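Local coordinates for hypothetical protein TTHA1013 (Thermus thermophilus, PDB 1WV8) that is of unknown function but belongs to the DUF1902 family and forms a two-chain assembly whose beta sheet continues from one subunit into the other, at residues A[35-40]-A[62-67]. Numbering follows the deposited sequence.
Sequences EELLAK and LRLEAT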
ATOM      1  N   GLU A  35       1.203  -2.530  -9.352  1.00 27.15           N
ATOM      2  CA  GLU A  35       0.085  -3.332  -9.852  1.00 42.07           C
ATOM      3  C   GLU A  35       0.554  -4.773 -10.048  1.00 42.42           C
ATOM      4  O   GLU A  35      -0.074  -5.713  -9.552  1.00 44.96           O
ATOM      5  CB  GLU A  35      -0.436  -2.770 -11.179  1.00 46.18           C
ATOM      6  CG  GLU A  35      -1.287  -1.496 -11.068  1.00 56.06           C
ATOM      7  CD  GLU A  35      -0.543  -0.292 -10.490  1.00 66.49           C
ATOM      8  OE1 GLU A  35       0.650  -0.092 -10.819  1.00 65.75           O
ATOM      9  OE2 GLU A  35      -1.162   0.467  -9.713  1.00 49.31           O
ATOM     10  N   GLU A  36       1.663  -4.933 -10.769  1.00 38.69           N
ATOM     11  CA  GLU A  36       2.250  -6.247 -11.030  1.00 42.35           C
ATOM     12  C   GLU A  36       2.663  -6.952  -9.732  1.00 38.30           C
ATOM     13  O   GLU A  36       2.518  -8.170  -9.595  1.00 40.49           O
ATOM     14  CB  GLU A  36       3.477  -6.110 -11.937  1.00 49.16           C
ATOM     15  CG  GLU A  36       3.191  -5.530 -13.307  1.00 65.46           C
ATOM     16  CD  GLU A  36       4.449  -5.351 -14.133  1.00 76.05           C
ATOM     17  OE1 GLU A  36       5.214  -6.330 -14.266  1.00 91.71           O
ATOM     18  OE2 GLU A  36       4.674  -4.235 -14.650  1.00 83.07           O
ATOM     19  N   LEU A  37       3.194  -6.192  -8.783  1.00 32.59           N
ATOM     20  CA  LEU A  37       3.588  -6.777  -7.511  1.00 24.79           C
ATOM     21  C   LEU A  37       2.336  -7.371  -6.861  1.00 40.13           C
ATOM     22  O   LEU A  37       2.385  -8.453  -6.267  1.00 32.77           O
ATOM     23  CB  LEU A  37       4.170  -5.715  -6.586  1.00 37.50           C
ATOM     24  CG  LEU A  37       5.335  -6.063  -5.647  1.00 36.02           C
ATOM     25  CD1 LEU A  37       5.083  -5.341  -4.360  1.00 33.11           C
ATOM     26  CD2 LEU A  37       5.461  -7.551  -5.376  1.00 40.12           C
ATOM     27  N   LEU A  38       1.215  -6.655  -6.968  1.00 38.22           N
ATOM     28  CA  LEU A  38      -0.044  -7.132  -6.387  1.00 39.67           C
ATOM     29  C   LEU A  38      -0.467  -8.413  -7.075  1.00 34.67           C
ATOM     30  O   LEU A  38      -0.786  -9.397  -6.421  1.00 37.56           O
ATOM     31  CB  LEU A  38      -1.158  -6.100  -6.547  1.00 33.26           C
ATOM     32  CG  LEU A  38      -1.427  -5.204  -5.339  1.00 39.98           C
ATOM     33  CD1 LEU A  38      -2.412  -4.114  -5.713  1.00 45.01           C
ATOM     34  CD2 LEU A  38      -1.953  -6.042  -4.187  1.00 28.15           C
ATOM     35  N   ALA A  39      -0.472  -8.381  -8.400  1.00 42.85           N
ATOM     36  CA  ALA A  39      -0.840  -9.546  -9.188  1.00 46.51           C
ATOM     37  C   ALA A  39      -0.014 -10.751  -8.735  1.00 51.39           C
ATOM     38  O   ALA A  39      -0.567 -11.788  -8.349  1.00 50.35           O
ATOM     39  CB  ALA A  39      -0.603  -9.267 -10.668  1.00 36.18           C
ATOM     40  N   LYS A  40       1.311 -10.610  -8.761  1.00 47.94           N
ATOM     41  CA  LYS A  40       2.182 -11.709  -8.357  1.00 43.36           C
ATOM     42  C   LYS A  40       1.868 -12.202  -6.942  1.00 43.47           C
ATOM     43  O   LYS A  40       1.804 -13.408  -6.703  1.00 41.02           O
ATOM     44  CB  LYS A  40       3.648 -11.285  -8.466  1.00 46.51           C
ATOM     45  CG  LYS A  40       4.065 -10.907  -9.878  1.00 58.23           C
ATOM     46  CD  LYS A  40       5.559 -10.646  -9.987  1.00 63.23           C
ATOM     47  CE  LYS A  40       5.965 -10.433 -11.443  1.00 70.86           C
ATOM     48  NZ  LYS A  40       7.437 -10.282 -11.623  1.00 63.61           N
ATOM     49  N   LEU A  62      -5.119  -9.475   1.605  1.00 33.78           N
ATOM     50  CA  LEU A  62      -3.740  -9.014   1.501  1.00 43.84           C
ATOM     51  C   LEU A  62      -3.661  -7.478   1.517  1.00 42.65           C
ATOM     52  O   LEU A  62      -4.280  -6.822   0.679  1.00 36.98           O
ATOM     53  CB  LEU A  62      -3.147  -9.544   0.193  1.00 41.00           C
ATOM     54  CG  LEU A  62      -1.715  -9.178  -0.184  1.00 51.59           C
ATOM     55  CD1 LEU A  62      -0.754  -9.937   0.706  1.00 47.31           C
ATOM     56  CD2 LEU A  62      -1.475  -9.533  -1.644  1.00 51.30           C
ATOM     57  N   ARG A  63      -2.920  -6.905   2.470  1.00 28.58           N
ATOM     58  CA  ARG A  63      -2.762  -5.445   2.531  1.00 27.32           C
ATOM     59  C   ARG A  63      -1.338  -5.044   2.097  1.00 38.71           C
ATOM     60  O   ARG A  63      -0.377  -5.177   2.861  1.00 32.52           O
ATOM     61  CB  ARG A  63      -3.030  -4.915   3.946  1.00 32.61           C
ATOM     62  CG  ARG A  63      -2.993  -3.383   4.040  1.00 38.21           C
ATOM     63  CD  ARG A  63      -3.231  -2.876   5.461  1.00 48.93           C
ATOM     64  NE  ARG A  63      -4.530  -3.274   6.005  1.00 52.88           N
ATOM     65  CZ  ARG A  63      -4.948  -2.978   7.235  1.00 58.26           C
ATOM     66  NH1 ARG A  63      -4.168  -2.277   8.048  1.00 58.03           N
ATOM     67  NH2 ARG A  63      -6.137  -3.389   7.658  1.00 58.41           N
ATOM     68  N   LEU A  64      -1.204  -4.579   0.859  1.00 35.48           N
ATOM     69  CA  LEU A  64       0.091  -4.144   0.343  1.00 28.23           C
ATOM     70  C   LEU A  64       0.328  -2.708   0.788  1.00 36.77           C
ATOM     71  O   LEU A  64      -0.462  -1.814   0.474  1.00 29.18           O
ATOM     72  CB  LEU A  64       0.112  -4.202  -1.174  1.00 27.05           C
ATOM     73  CG  LEU A  64       1.400  -4.664  -1.874  1.00 42.81           C
ATOM     74  CD1 LEU A  64       1.494  -3.950  -3.209  1.00 19.26           C
ATOM     75  CD2 LEU A  64       2.632  -4.377  -1.033  1.00 42.94           C
ATOM     76  N   GLU A  65       1.421  -2.492   1.516  1.00 26.58           N
ATOM     77  CA  GLU A  65       1.757  -1.173   2.039  1.00 30.92           C
ATOM     78  C   GLU A  65       3.016  -0.581   1.405  1.00 35.50           C
ATOM     79  O   GLU A  65       4.028  -1.263   1.256  1.00 40.83           O
ATOM     80  CB  GLU A  65       1.946  -1.262   3.554  1.00 33.78           C
ATOM     81  CG  GLU A  65       0.725  -1.828   4.286  1.00 56.28           C
ATOM     82  CD  GLU A  65       1.037  -2.246   5.715  1.00 65.14           C
ATOM     83  OE1 GLU A  65       1.967  -3.064   5.895  1.00 51.68           O
ATOM     84  OE2 GLU A  65       0.352  -1.766   6.651  1.00 70.78           O
ATOM     85  N   ALA A  66       2.943   0.692   1.035  1.00 25.23           N
ATOM     86  CA  ALA A  66       4.071   1.392   0.439  1.00 35.12           C
ATOM     87  C   ALA A  66       4.216   2.705   1.178  1.00 42.71           C
ATOM     88  O   ALA A  66       3.273   3.507   1.221  1.00 35.49           O
ATOM     89  CB  ALA A  66       3.823   1.653  -1.049  1.00 31.30           C
ATOM     90  N   THR A  67       5.393   2.934   1.760  1.00 38.71           N
ATOM     91  CA  THR A  67       5.631   4.155   2.511  1.00 37.59           C
ATOM     92  C   THR A  67       6.468   5.177   1.753  1.00 50.06           C
ATOM     93  O   THR A  67       7.384   4.834   1.001  1.00 59.02           O
ATOM     94  CB  THR A  67       6.288   3.849   3.875  1.00 43.24           C
ATOM     95  OG1 THR A  67       5.463   2.926   4.607  1.00 48.31           O
ATOM     96  CG2 THR A  67       6.438   5.123   4.694  1.00 45.42           C
TER
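Leu37 and Leu38 meet Leu62 and Leu64 through branched aliphatic groups alone; no ring, amide or carboxylate enters the contact, and the strand leucines lie on the sheet face covered by helix 34-51. The helix is the connection of a beta-alpha-beta crossover between strands 30-31 and 61-69, which run parallel but are not neighbours in the sheet. Segments 35-40 and 62-67 run roughly antiparallel, at 151°, with axes 10.3 Å apart. Along one edge of strand 62-67, Arg63 and Glu65 make backbone hydrogen bonds to strand 3-11; along the other, the strand pairs antiparallel with its counterpart in the second subunit. Leu62 and Leu64 rise toward the helix, whereas Arg63 points away.

Methyl CD1 of Leu64 sits between two consecutive helix residues. On one flank it touches Leu38 CG at 3.8 Å; on the other it reaches Leu37 CD1 at 4.0 Å, where the two side chains cross at roughly a right angle. In Leu64 both torsions stand off the staggered values (chi1 -142°, chi2 -149°), and together they set CD1 there. The first bond of the Leu38 side chain is not aimed at the strand, but its branch turns inward and runs slantwise past Leu64, CD2 lying 4.1 Å from Leu64 CB. Leu41 and Val45, further along the helix, continue the apolar layer over Leu62, while Ala8, Ala19 and Ala31 line the neighbourhood of Leu37. No hydrogen bond spans the segments, and all four leucines are buried. A looser methyl contact extends the packing to Leu62, whose CD2 stands 4.3 Å from Leu38 CD2.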